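PDB 3EGC: putative ribose operon repressor from Burkholderia thailandensis, which probably acts as a LacI-family transcriptional repressor that binds DNA regulatory regions and carries a sugar-binding-type sensor domain. Local coordinates for residues A[104-109]-A[262-267]; A[24-29]-A[242-247]; A[87-92]-A[254-259]; A[93-98]-A[135-140]; A[192-197]-A[220-225]. All coordinates share one frame; numbering follows the deposited sequence.

Contact 1 (A[104-109]-A[262-267]); sequences AVLSEN and ATEMRL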
# COMPACT_ATOMS: atom_id res chain seq x y z
N ALA A 104 -14.27 4.62 -18.25
CA ALA A 104 -12.90 4.42 -17.86
C ALA A 104 -12.33 5.73 -17.27
O ALA A 104 -12.62 6.83 -17.77
CB ALA A 104 -12.15 3.97 -19.05
N VAL A 105 -11.54 5.57 -16.21
CA VAL A 105 -10.73 6.59 -15.62
C VAL A 105 -9.27 6.12 -15.64
O VAL A 105 -8.87 5.26 -14.87
CB VAL A 105 -11.11 6.87 -14.14
CG1 VAL A 105 -10.24 8.06 -13.58
CG2 VAL A 105 -12.59 7.11 -14.02
N LEU A 106 -8.47 6.76 -16.49
CA LEU A 106 -7.12 6.40 -16.78
C LEU A 106 -6.14 7.58 -16.51
O LEU A 106 -6.54 8.71 -16.39
CB LEU A 106 -7.06 6.01 -18.25
CG LEU A 106 -8.18 5.07 -18.74
CD1 LEU A 106 -8.14 4.91 -20.32
CD2 LEU A 106 -8.10 3.69 -18.05
N SER A 107 -4.85 7.30 -16.46
CA SER A 107 -3.84 8.38 -16.41
C SER A 107 -3.39 8.80 -17.79
O SER A 107 -3.60 8.05 -18.76
CB SER A 107 -2.60 7.96 -15.62
OG SER A 107 -2.93 7.75 -14.25
N GLU A 108 -2.75 9.97 -17.88
CA GLU A 108 -2.08 10.36 -19.13
C GLU A 108 -0.70 9.68 -19.33
O GLU A 108 0.38 10.33 -19.27
CB GLU A 108 -2.04 11.89 -19.32
CG GLU A 108 -1.18 12.63 -18.27
CD GLU A 108 -1.44 14.14 -18.22
OE1 GLU A 108 -2.27 14.65 -19.02
OE2 GLU A 108 -0.80 14.81 -17.38
N ASN A 109 -0.74 8.39 -19.58
CA ASN A 109 0.51 7.60 -19.63
C ASN A 109 1.55 7.99 -20.69
O ASN A 109 2.72 8.19 -20.35
CB ASN A 109 0.22 6.12 -19.74
CG ASN A 109 -0.67 5.60 -18.58
OD1 ASN A 109 -0.30 5.70 -17.42
ND2 ASN A 109 -1.80 4.99 -18.93
N ALA A 262 -21.33 7.23 -19.10
CA ALA A 262 -20.00 6.66 -19.14
C ALA A 262 -19.14 7.44 -20.11
O ALA A 262 -19.58 7.82 -21.20
CB ALA A 262 -20.05 5.20 -19.60
N THR A 263 -17.87 7.62 -19.73
CA THR A 263 -16.88 8.14 -20.68
C THR A 263 -15.44 7.71 -20.36
O THR A 263 -15.22 7.04 -19.38
CB THR A 263 -16.96 9.67 -20.73
OG1 THR A 263 -16.44 10.08 -21.99
CG2 THR A 263 -16.20 10.30 -19.57
N GLU A 264 -14.50 8.09 -21.20
CA GLU A 264 -13.09 7.90 -20.93
C GLU A 264 -12.50 9.17 -20.38
O GLU A 264 -12.49 10.20 -21.01
CB GLU A 264 -12.30 7.43 -22.17
CG GLU A 264 -10.76 7.45 -21.94
CD GLU A 264 -9.92 6.86 -23.10
OE1 GLU A 264 -10.44 5.96 -23.83
OE2 GLU A 264 -8.75 7.30 -23.27
N MET A 265 -12.01 9.10 -19.15
CA MET A 265 -11.37 10.24 -18.55
C MET A 265 -9.88 10.00 -18.48
O MET A 265 -9.42 8.98 -17.99
CB MET A 265 -11.86 10.50 -17.14
CG MET A 265 -12.94 11.58 -16.99
SD MET A 265 -13.67 11.70 -15.33
CE MET A 265 -12.68 13.10 -14.75
N ARG A 266 -9.12 10.96 -18.98
CA ARG A 266 -7.69 10.92 -18.80
C ARG A 266 -7.28 11.95 -17.75
O ARG A 266 -7.50 13.15 -17.94
CB ARG A 266 -7.00 11.22 -20.12
CG ARG A 266 -7.19 10.11 -21.13
CD ARG A 266 -6.17 9.01 -20.91
NE ARG A 266 -6.36 7.90 -21.83
CZ ARG A 266 -5.54 6.84 -21.92
NH1 ARG A 266 -4.44 6.75 -21.13
NH2 ARG A 266 -5.82 5.88 -22.80
N LEU A 267 -6.64 11.50 -16.69
CA LEU A 267 -6.25 12.40 -15.60
C LEU A 267 -4.76 12.86 -15.61
O LEU A 267 -3.85 12.11 -15.89
CB LEU A 267 -6.54 11.75 -14.27
CG LEU A 267 -7.83 12.12 -13.54
CD1 LEU A 267 -9.00 12.63 -14.47
CD2 LEU A 267 -8.28 11.08 -12.48
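Met265 N donates to Ala104 O at 2.7 Å, the shortest polar bond between two strands, 104-107 and 264-267, that run parallel as neighbours in the central sheet. The same rungs continue in regular order: Ala104 N donates to Thr263 O, Leu106 N to Met265 O, and Leu267 N to Leu106 O. Beyond the ladder, Glu108 N reaches Leu267 O at 3.1 Å, just where the first strand gives way to a helix.

On the face carrying Ala104, Leu106, Glu264 and Arg266, the arginine adds a bond from its side chain to the strand backbone. A bend at chi2 (-83°) turns Arg266 CD toward Ser107 O, which it approaches to 3.5 Å; NH1 of the same Arg266 donates to Ser107 O at 2.8 Å, nearly in line with the carbonyl. Arg266 NE holds Glu264 OE2 at 2.9 Å close to the guanidinium plane, while the second bond to that oxygen, from NH2, is weak. Leu106 CD1 lies over one face of the guanidinium, toward its rim, 3.5 Å from Arg266 NH2. The group is thus gripped at its edge by oxygens and covered by a methyl; NH2 has a further salt-bridge partner in Glu142. On the reverse face, Val105 CG1 meets Leu267 CD2 at 3.8 Å.

Strand 90-93 continues the sheet beyond 103-107. Helix 241-257 packs on Val105, Ser107 and Met265, whereas Met138, opening helix 138-153, touches Leu106, Asn109 and Arg266. The ladder ends near the point where, as in relatives of this fold, the chain leaves one lobe for the other.

Contact 2 (A[24-29]-A[242-247]); sequences AEVASG and RRIGQE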
# COMPACT_ATOMS: atom_id res chain seq x y z
N ALA A 24 -4.58 0.45 -3.44
CA ALA A 24 -4.99 0.89 -2.13
C ALA A 24 -5.37 2.39 -2.08
O ALA A 24 -6.33 2.79 -1.40
CB ALA A 24 -3.85 0.60 -1.05
N GLU A 25 -4.55 3.21 -2.72
CA GLU A 25 -4.87 4.65 -2.80
C GLU A 25 -6.08 4.94 -3.75
O GLU A 25 -6.84 5.85 -3.50
CB GLU A 25 -3.65 5.45 -3.26
CG GLU A 25 -2.46 5.49 -2.28
CD GLU A 25 -1.26 6.24 -2.91
OE1 GLU A 25 -1.32 6.75 -4.07
OE2 GLU A 25 -0.24 6.41 -2.26
N VAL A 26 -6.25 4.15 -4.82
CA VAL A 26 -7.46 4.28 -5.68
C VAL A 26 -8.73 3.87 -4.88
O VAL A 26 -9.77 4.53 -4.97
CB VAL A 26 -7.40 3.36 -6.94
CG1 VAL A 26 -8.78 3.27 -7.61
CG2 VAL A 26 -6.28 3.88 -7.99
N ALA A 27 -8.60 2.77 -4.11
CA ALA A 27 -9.68 2.28 -3.30
C ALA A 27 -10.11 3.34 -2.25
O ALA A 27 -11.34 3.51 -2.00
CB ALA A 27 -9.24 0.99 -2.57
N SER A 28 -9.11 3.97 -1.64
CA SER A 28 -9.30 5.09 -0.69
C SER A 28 -10.16 6.22 -1.35
O SER A 28 -11.15 6.63 -0.80
CB SER A 28 -7.93 5.65 -0.28
OG SER A 28 -8.10 6.74 0.50
N GLY A 29 -9.79 6.65 -2.54
CA GLY A 29 -10.57 7.68 -3.29
C GLY A 29 -12.00 7.24 -3.60
O GLY A 29 -12.99 8.06 -3.48
N ARG A 242 -5.69 8.86 -5.84
CA ARG A 242 -6.93 9.16 -5.15
C ARG A 242 -8.03 9.74 -6.04
O ARG A 242 -9.17 9.33 -5.95
CB ARG A 242 -6.65 10.08 -3.92
CG ARG A 242 -6.32 9.24 -2.68
CD ARG A 242 -5.48 10.05 -1.63
NE ARG A 242 -4.14 10.32 -2.13
CZ ARG A 242 -3.00 9.91 -1.56
NH1 ARG A 242 -3.01 9.23 -0.42
NH2 ARG A 242 -1.83 10.22 -2.15
N ARG A 243 -7.66 10.70 -6.88
CA ARG A 243 -8.57 11.31 -7.83
C ARG A 243 -9.08 10.31 -8.85
O ARG A 243 -10.18 10.40 -9.28
CB ARG A 243 -7.88 12.50 -8.54
CG ARG A 243 -8.78 13.33 -9.47
CD ARG A 243 -9.63 14.29 -8.70
NE ARG A 243 -10.64 14.92 -9.54
CZ ARG A 243 -10.58 16.18 -10.00
NH1 ARG A 243 -9.54 16.96 -9.68
NH2 ARG A 243 -11.56 16.65 -10.76
N ILE A 244 -8.26 9.34 -9.24
CA ILE A 244 -8.73 8.27 -10.11
C ILE A 244 -9.89 7.52 -9.44
O ILE A 244 -10.94 7.31 -10.05
CB ILE A 244 -7.55 7.27 -10.49
CG1 ILE A 244 -6.52 8.02 -11.35
CG2 ILE A 244 -8.13 6.03 -11.16
CD1 ILE A 244 -5.15 7.24 -11.58
N GLY A 245 -9.70 7.11 -8.20
CA GLY A 245 -10.80 6.46 -7.44
C GLY A 245 -12.06 7.33 -7.24
O GLY A 245 -13.20 6.86 -7.44
N GLN A 246 -11.88 8.57 -6.79
CA GLN A 246 -12.99 9.54 -6.61
C GLN A 246 -13.86 9.77 -7.87
O GLN A 246 -15.10 9.67 -7.82
CB GLN A 246 -12.42 10.88 -6.07
CG GLN A 246 -13.38 12.04 -6.01
CD GLN A 246 -12.71 13.38 -5.53
OE1 GLN A 246 -12.09 14.08 -6.30
NE2 GLN A 246 -12.84 13.70 -4.24
N GLU A 247 -13.19 10.03 -9.01
CA GLU A 247 -13.82 10.26 -10.27
C GLU A 247 -14.50 8.99 -10.83
O GLU A 247 -15.51 9.08 -11.47
CB GLU A 247 -12.78 10.77 -11.33
CG GLU A 247 -12.19 12.13 -11.06
CD GLU A 247 -13.20 13.27 -11.12
OE1 GLU A 247 -14.23 13.10 -11.81
OE2 GLU A 247 -12.98 14.30 -10.46
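Gly29 and Gly245 bring two helices, 24-29 and 242-247, so near that their CA atoms lie 4.3 Å apart and the segment axes approach to 6.4 Å, crossing at -42°. The closest contacts are between backbones. Gly245 CA points a hydrogen at Val26 O across 3.3 Å, and Gly29 CA does likewise toward Arg242 O at 3.4 Å; Gln246 CA and Gly29 O make a third such contact. Arg242 CG lies against Glu25 O at 3.5 Å.

Apolar contact comes mainly from Val26. Val26 CG1, anti to its backbone N (chi1 167°), rests 3.8 Å from Gly245 CA, and Val26 CG2 faces Ile244 CG2 more loosely.

Charge comes last. The carboxylate of Glu25 stacks over the guanidinium of Arg242, their planes 24° apart, with Glu25 OE1 4.0 Å from Arg242 NH2: a long salt bridge in which no N-H points at the oxygen. Each has a closer partner, Thr241 OG1 for Glu25 and Glu19 of the second subunit for Arg242; Ser28 also bonds that Glu19.

The bare glycine surfaces thus let the two backbones come within C-H...O distance, and through Arg242 and Ser28 this face takes part in the subunit interface.

Contact 3 (A[87-92]-A[254-259]); sequences TFPIVA and HMIEGT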
# COMPACT_ATOMS: atom_id res chain seq x y z
N THR A 87 -27.57 -2.70 -18.83
CA THR A 87 -27.90 -1.55 -18.03
C THR A 87 -27.05 -1.56 -16.78
O THR A 87 -27.07 -0.60 -16.02
CB THR A 87 -29.42 -1.52 -17.64
OG1 THR A 87 -29.75 -2.62 -16.78
CG2 THR A 87 -30.27 -1.55 -18.85
N PHE A 88 -26.34 -2.65 -16.53
CA PHE A 88 -25.46 -2.69 -15.38
C PHE A 88 -24.20 -1.83 -15.62
O PHE A 88 -23.39 -2.16 -16.46
CB PHE A 88 -25.10 -4.11 -15.05
CG PHE A 88 -24.38 -4.26 -13.73
CD1 PHE A 88 -23.03 -4.60 -13.70
CD2 PHE A 88 -25.04 -4.06 -12.53
CE1 PHE A 88 -22.38 -4.74 -12.54
CE2 PHE A 88 -24.38 -4.20 -11.32
CZ PHE A 88 -23.04 -4.53 -11.33
N PRO A 89 -24.07 -0.71 -14.89
CA PRO A 89 -22.96 0.26 -15.04
C PRO A 89 -21.63 -0.27 -14.53
O PRO A 89 -21.55 -0.82 -13.41
CB PRO A 89 -23.42 1.51 -14.20
CG PRO A 89 -24.46 0.98 -13.29
CD PRO A 89 -24.98 -0.35 -13.79
N ILE A 90 -20.61 -0.06 -15.35
CA ILE A 90 -19.25 -0.46 -15.01
C ILE A 90 -18.27 0.64 -15.34
O ILE A 90 -18.21 1.08 -16.46
CB ILE A 90 -18.82 -1.74 -15.78
CG1 ILE A 90 -19.77 -2.93 -15.43
CG2 ILE A 90 -17.30 -2.06 -15.51
CD1 ILE A 90 -19.53 -4.12 -16.26
N VAL A 91 -17.47 1.08 -14.39
CA VAL A 91 -16.35 1.87 -14.81
C VAL A 91 -15.04 1.25 -14.44
O VAL A 91 -14.90 0.75 -13.33
CB VAL A 91 -16.44 3.36 -14.45
CG1 VAL A 91 -17.88 3.79 -13.97
CG2 VAL A 91 -15.41 3.70 -13.55
N ALA A 92 -14.14 1.19 -15.42
CA ALA A 92 -12.80 0.65 -15.26
C ALA A 92 -11.85 1.73 -14.76
O ALA A 92 -11.99 2.92 -15.14
CB ALA A 92 -12.27 0.06 -16.62
N HIS A 254 -23.34 8.93 -11.24
CA HIS A 254 -24.06 9.44 -12.39
C HIS A 254 -24.74 8.36 -13.24
O HIS A 254 -25.96 8.45 -13.51
CB HIS A 254 -23.12 10.26 -13.26
CG HIS A 254 -22.69 11.54 -12.61
ND1 HIS A 254 -23.59 12.43 -12.06
CD2 HIS A 254 -21.47 12.10 -12.46
CE1 HIS A 254 -22.94 13.46 -11.55
NE2 HIS A 254 -21.65 13.28 -11.79
N MET A 255 -23.98 7.33 -13.63
CA MET A 255 -24.53 6.23 -14.41
C MET A 255 -25.67 5.49 -13.68
O MET A 255 -26.59 5.01 -14.33
CB MET A 255 -23.46 5.22 -14.83
CG MET A 255 -22.40 5.78 -15.70
SD MET A 255 -20.87 4.86 -15.90
CE MET A 255 -21.48 3.45 -16.78
N ILE A 256 -25.58 5.37 -12.36
CA ILE A 256 -26.53 4.59 -11.59
C ILE A 256 -27.81 5.40 -11.38
O ILE A 256 -28.89 4.84 -11.40
CB ILE A 256 -25.96 4.24 -10.20
CG1 ILE A 256 -24.78 3.24 -10.33
CG2 ILE A 256 -27.10 3.79 -9.25
CD1 ILE A 256 -23.94 3.11 -9.09
N GLU A 257 -27.67 6.71 -11.12
CA GLU A 257 -28.79 7.56 -10.73
C GLU A 257 -29.36 8.25 -11.97
O GLU A 257 -30.28 9.05 -11.89
CB GLU A 257 -28.37 8.56 -9.63
CG GLU A 257 -27.76 7.93 -8.34
CD GLU A 257 -27.35 8.95 -7.25
OE1 GLU A 257 -27.36 10.20 -7.50
OE2 GLU A 257 -27.02 8.47 -6.13
N GLY A 258 -28.82 7.92 -13.13
CA GLY A 258 -29.26 8.46 -14.41
C GLY A 258 -29.02 9.94 -14.59
O GLY A 258 -29.84 10.66 -15.21
N THR A 259 -27.90 10.45 -14.07
CA THR A 259 -27.65 11.88 -14.18
C THR A 259 -26.47 12.18 -15.06
O THR A 259 -26.12 13.33 -15.23
CB THR A 259 -27.44 12.55 -12.81
OG1 THR A 259 -26.28 11.99 -12.17
CG2 THR A 259 -28.62 12.37 -11.93
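Met255 lies against Pro89 and Val91 where helix 241-257 packs on the parallel sheet of one lobe, the layered alpha/beta architecture of the type I periplasmic-binding-protein fold shared by LacI-family sensors. The methionine illustrates how one flexible chain can serve several neighbours in turn. Its CB starts 3.8 Å from Pro89 CB, so the proline ring is met at the very root of the side chain. The first torsion sets CG anti to the carbonyl carbon (chi1 -62°), and the next step carries the sulfur forward toward the strand, where Met255 SD comes to 3.7 Å from Val91 CG1, the two side chains crossing at a slant. A bend at chi3 (67°) then turns the terminal methyl back: Met255 CE also sits 3.8 Å from Pro89 CB, and thereby wraps the same proline carbon from root and tip.

Ile256, one residue on, meets the adjacent ring carbon, CG. The two side chains cross at about a right angle. Leu252, a turn earlier in the helix, also touches both Pro89 and Val91, and Ala248 and Met251 add to the cover over Val91. All side-chain to side-chain contacts across the joint are apolar, and it seats the last part of the helix on the entry to strand 90-93. Beyond the sulfur, Met255 CE comes within 3.9 Å of Ile90 N, while Pro89 CG touches Ile256 CG1 at 3.7 Å.

Contact 4 (A[93-98]-A[135-140]); sequences VNRELR and AGLMTS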
# COMPACT_ATOMS: atom_id res chain seq x y z
N VAL A 93 -10.86 1.33 -13.98
CA VAL A 93 -9.77 2.29 -13.64
C VAL A 93 -8.47 1.66 -14.09
O VAL A 93 -8.38 0.38 -14.12
CB VAL A 93 -9.66 2.58 -12.10
CG1 VAL A 93 -10.86 3.33 -11.65
CG2 VAL A 93 -9.50 1.24 -11.31
N ASN A 94 -7.51 2.54 -14.38
CA ASN A 94 -6.12 2.19 -14.62
C ASN A 94 -5.92 1.60 -16.02
O ASN A 94 -5.07 2.09 -16.81
CB ASN A 94 -5.58 1.31 -13.48
CG ASN A 94 -4.19 0.72 -13.77
OD1 ASN A 94 -3.99 -0.51 -13.68
ND2 ASN A 94 -3.25 1.55 -14.13
N ARG A 95 -6.73 0.58 -16.33
CA ARG A 95 -6.71 -0.08 -17.63
C ARG A 95 -8.13 -0.05 -18.19
O ARG A 95 -9.06 -0.33 -17.45
CB ARG A 95 -6.23 -1.56 -17.55
CG ARG A 95 -4.73 -1.72 -17.41
CD ARG A 95 -4.32 -2.30 -16.10
NE ARG A 95 -4.48 -3.75 -16.06
CZ ARG A 95 -3.77 -4.59 -15.29
NH1 ARG A 95 -2.80 -4.17 -14.50
NH2 ARG A 95 -4.06 -5.88 -15.34
N GLU A 96 -8.28 0.27 -19.47
CA GLU A 96 -9.60 0.36 -20.08
C GLU A 96 -10.15 -1.04 -20.38
O GLU A 96 -9.40 -2.03 -20.46
CB GLU A 96 -9.55 1.21 -21.36
CG GLU A 96 -8.80 0.50 -22.42
CD GLU A 96 -8.51 1.35 -23.64
OE1 GLU A 96 -8.21 0.99 -24.65
OE2 GLU A 96 -8.57 2.46 -23.77
N LEU A 97 -11.46 -1.13 -20.58
CA LEU A 97 -12.11 -2.39 -20.90
C LEU A 97 -12.32 -2.55 -22.40
O LEU A 97 -12.11 -3.64 -22.95
CB LEU A 97 -13.45 -2.48 -20.21
CG LEU A 97 -13.61 -3.32 -18.95
CD1 LEU A 97 -12.27 -3.84 -18.48
CD2 LEU A 97 -14.37 -2.53 -17.86
N ARG A 98 -12.72 -1.47 -23.08
CA ARG A 98 -13.03 -1.56 -24.51
C ARG A 98 -14.28 -2.38 -24.65
O ARG A 98 -14.35 -3.30 -25.44
CB ARG A 98 -11.90 -2.23 -25.28
CG ARG A 98 -10.75 -1.27 -25.54
CD ARG A 98 -9.46 -1.97 -25.76
NE ARG A 98 -9.54 -3.01 -26.78
CZ ARG A 98 -8.76 -4.08 -26.78
NH1 ARG A 98 -8.89 -5.00 -27.74
NH2 ARG A 98 -7.82 -4.20 -25.85
N ALA A 135 3.63 -7.08 -21.26
CA ALA A 135 3.61 -6.47 -22.59
C ALA A 135 2.24 -6.17 -23.18
O ALA A 135 2.07 -5.28 -23.98
CB ALA A 135 4.35 -7.40 -23.55
N GLY A 136 1.25 -6.98 -22.85
CA GLY A 136 -0.07 -6.71 -23.38
C GLY A 136 -0.82 -5.46 -22.91
O GLY A 136 -1.67 -4.88 -23.67
N LEU A 137 -0.54 -5.04 -21.69
CA LEU A 137 -1.41 -4.09 -20.97
C LEU A 137 -1.44 -2.73 -21.59
O LEU A 137 -0.48 -2.31 -22.18
CB LEU A 137 -0.98 -3.94 -19.49
CG LEU A 137 -1.05 -5.18 -18.66
CD1 LEU A 137 -0.29 -4.98 -17.37
CD2 LEU A 137 -2.54 -5.54 -18.41
N MET A 138 -2.54 -2.04 -21.42
CA MET A 138 -2.70 -0.68 -21.90
C MET A 138 -1.62 0.23 -21.27
O MET A 138 -1.02 1.10 -21.93
CB MET A 138 -4.12 -0.19 -21.56
CG MET A 138 -4.53 1.13 -22.22
SD MET A 138 -5.76 2.16 -21.29
CE MET A 138 -4.60 2.79 -20.10
N THR A 139 -1.37 0.04 -19.99
CA THR A 139 -0.42 0.88 -19.31
C THR A 139 1.00 0.69 -19.85
O THR A 139 1.64 1.65 -20.24
CB THR A 139 -0.45 0.63 -17.81
OG1 THR A 139 -0.29 -0.78 -17.59
CG2 THR A 139 -1.80 1.13 -17.22
N SER A 140 1.47 -0.55 -19.92
CA SER A 140 2.76 -0.87 -20.55
C SER A 140 2.84 -0.34 -21.95
O SER A 140 3.88 0.20 -22.32
CB SER A 140 2.99 -2.36 -20.66
OG SER A 140 2.76 -2.96 -19.45
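The guanidinium of Arg95 has Leu137 CD2 over one face, 3.2 Å above the plane and offset toward the rim, with 3.4 Å between Leu137 CD2 and Arg95 NH2. The other methyl, Leu137 CD1, lies a little farther off, nearer NH1. Bends at chi2 and chi3 fold the arginine into this position, and its NH2 has a weak, long ion pair with Glu48. A second flat group is the amide of Asn94; the Asn94 and Thr139 side chains cross at about a right angle, and Asn94 ND2 lies 3.4 Å from Thr139 CG2. That same methyl also lies 3.4 Å from Asn94 O, so the backbone carbonyl and the side-chain nitrogen of Asn94 both touch it.

Met138 packs beside the loop. Its CG stands anti to the backbone N (chi1 -169°), and a bend at chi3 then separates the roles of sulfur and methyl. Met138 CE lies 3.4 Å from Asn94 O. The sulfur faces Glu96 instead, accepting a weak hydrogen bond from Glu96 N at 3.6 Å and touching Glu96 CG at 3.6 Å; the two side chains are again roughly perpendicular. Apart from that weak bond, the joint relies on methyl, sulfur and methylene contacts around polar groups.

The loop 93-98 follows strand 90-93, with Asn94 bonded through its backbone to Val105 of strand 103-107 and packed on Phe22 and Phe23 of helix 21-36. Across the contact, Leu137 is the N-cap, and Met138 and Thr139 begin helix 138-153. One lobe's loop thus meets the first turn of the other lobe's helix.

Contact 5 (A[192-197]-A[220-225]); sequences TSSHRI and SFDNLP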
# COMPACT_ATOMS: atom_id res chain seq x y z
N THR A 192 11.23 3.10 -15.92
CA THR A 192 10.50 1.97 -15.35
C THR A 192 9.02 2.31 -15.22
O THR A 192 8.69 3.41 -14.77
CB THR A 192 11.06 1.56 -13.98
OG1 THR A 192 11.16 2.74 -13.16
CG2 THR A 192 12.50 0.90 -14.13
N SER A 193 8.15 1.39 -15.60
CA SER A 193 6.76 1.70 -15.71
C SER A 193 5.91 1.68 -14.41
O SER A 193 4.79 2.04 -14.46
CB SER A 193 6.13 0.83 -16.79
OG SER A 193 6.11 -0.51 -16.41
N SER A 194 6.48 1.30 -13.27
CA SER A 194 5.81 1.46 -11.97
C SER A 194 6.82 1.24 -10.86
O SER A 194 7.95 0.81 -11.13
CB SER A 194 4.65 0.47 -11.80
OG SER A 194 5.14 -0.86 -11.77
N HIS A 195 6.41 1.54 -9.62
CA HIS A 195 7.26 1.40 -8.43
C HIS A 195 7.69 -0.04 -8.22
O HIS A 195 8.80 -0.29 -7.80
CB HIS A 195 6.60 1.96 -7.17
CG HIS A 195 5.40 1.18 -6.70
ND1 HIS A 195 5.45 0.37 -5.58
CD2 HIS A 195 4.12 1.13 -7.14
CE1 HIS A 195 4.25 -0.16 -5.37
NE2 HIS A 195 3.42 0.28 -6.31
N ARG A 196 6.81 -0.98 -8.56
CA ARG A 196 7.12 -2.39 -8.35
C ARG A 196 8.18 -2.90 -9.35
O ARG A 196 9.04 -3.67 -9.00
CB ARG A 196 5.86 -3.23 -8.37
CG ARG A 196 6.12 -4.64 -7.82
CD ARG A 196 5.02 -5.10 -6.84
NE ARG A 196 4.86 -4.20 -5.70
CZ ARG A 196 3.80 -4.21 -4.89
NH1 ARG A 196 3.76 -3.36 -3.90
NH2 ARG A 196 2.83 -5.11 -5.04
N ILE A 197 8.11 -2.38 -10.57
CA ILE A 197 9.16 -2.60 -11.56
C ILE A 197 10.45 -1.88 -11.19
O ILE A 197 11.54 -2.45 -11.36
CB ILE A 197 8.65 -2.23 -13.00
CG1 ILE A 197 7.60 -3.28 -13.42
CG2 ILE A 197 9.79 -2.17 -14.04
CD1 ILE A 197 6.77 -2.77 -14.52
N SER A 220 10.74 6.76 -12.95
CA SER A 220 9.73 5.80 -12.64
C SER A 220 8.36 6.46 -12.62
O SER A 220 8.26 7.65 -12.36
CB SER A 220 10.02 5.19 -11.27
OG SER A 220 9.07 4.19 -10.92
N PHE A 221 7.30 5.68 -12.89
CA PHE A 221 5.95 6.06 -12.49
C PHE A 221 5.69 5.73 -11.00
O PHE A 221 6.32 4.84 -10.45
CB PHE A 221 4.86 5.36 -13.32
CG PHE A 221 4.60 6.00 -14.68
CD1 PHE A 221 3.35 6.51 -14.96
CD2 PHE A 221 5.58 6.01 -15.69
CE1 PHE A 221 3.06 7.06 -16.20
CE2 PHE A 221 5.31 6.56 -16.94
CZ PHE A 221 4.07 7.09 -17.21
N ASP A 222 4.74 6.45 -10.39
CA ASP A 222 4.43 6.28 -8.98
C ASP A 222 5.39 7.04 -8.08
O ASP A 222 6.62 6.86 -8.13
CB ASP A 222 4.38 4.81 -8.61
CG ASP A 222 3.38 4.05 -9.43
OD1 ASP A 222 2.30 4.66 -9.76
OD2 ASP A 222 3.71 2.91 -9.79
N ASN A 223 4.82 7.85 -7.20
CA ASN A 223 5.61 8.71 -6.34
C ASN A 223 5.63 8.14 -4.93
O ASN A 223 4.74 8.41 -4.13
CB ASN A 223 4.98 10.13 -6.31
CG ASN A 223 5.78 11.10 -5.52
OD1 ASN A 223 6.88 10.77 -5.04
ND2 ASN A 223 5.30 12.35 -5.44
N LEU A 224 6.65 7.34 -4.64
CA LEU A 224 6.81 6.74 -3.34
C LEU A 224 7.91 7.51 -2.58
O LEU A 224 8.96 7.78 -3.15
CB LEU A 224 7.22 5.28 -3.55
CG LEU A 224 6.24 4.12 -3.95
CD1 LEU A 224 5.60 3.51 -2.74
CD2 LEU A 224 5.12 4.58 -4.92
N PRO A 225 7.69 7.83 -1.31
CA PRO A 225 8.68 8.52 -0.46
C PRO A 225 10.10 7.93 -0.53
O PRO A 225 11.03 8.67 -0.67
CB PRO A 225 8.09 8.40 0.97
CG PRO A 225 6.49 8.43 0.67
CD PRO A 225 6.41 7.55 -0.60
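Thr192 and Ser220 pair as parallel strand residues, with Phe221 N donating to Thr192 O at 3.3 Å, at the point where strand 189-192 turns into helix 195-208 in a beta-alpha-beta unit. Beyond this pair the first segment turns into its helix, and a side chain of the second, Asp222, makes the next bond: its OD2 accepts from His195 N at 3.0 Å through its anti lone pair (N-H...O angle 161°), meeting the first turn of the helix; Ser194 holds the N-cap position just before it. The same oxygen lies at the edge of the histidine ring, in its plane, 3.2 Å from His195 CD2, with ring and carboxylate planes 72° apart. Leu224 CD2 makes an off-centre CH-pi contact, 4.3 Å from the His195 ring centroid.

Outside partners complete the polar ends: Asn20 takes His195 NE2, Gln239 takes Asp222 OD1, and Thr198 OG1 bonds to both Thr192 OG1 and Ser220 OG. Phe221 makes a cation-pi contact with Arg143.

An acid placed at the start of a helix, with its second oxygen also bonded, would probably favour the charged form of Asp222. Asn20 belongs to the N-terminal lobe, so its bond probably links the two lobes across the cleft.

Overall arrangement
Contacts 1 to 3 lie in or at the edge of one lobe, contact 4 joins the two lobes, and contact 5 lies in the other. Contact 1 is the hub: its centre is about 11 Å from that of contact 4 and 13 Å from that of contact 2, and it touches all four others. Helix 241-257 serves contacts 2 and 3, whose centres are 17 Å apart without touching. Contacts 3 and 5 are the most distant, 31 Å between centres. Contacts 4 and 5 lie about 5 Å apart at nearest atoms. In relatives effectors bind in the cleft between such lobes, but no ligand defines a site here.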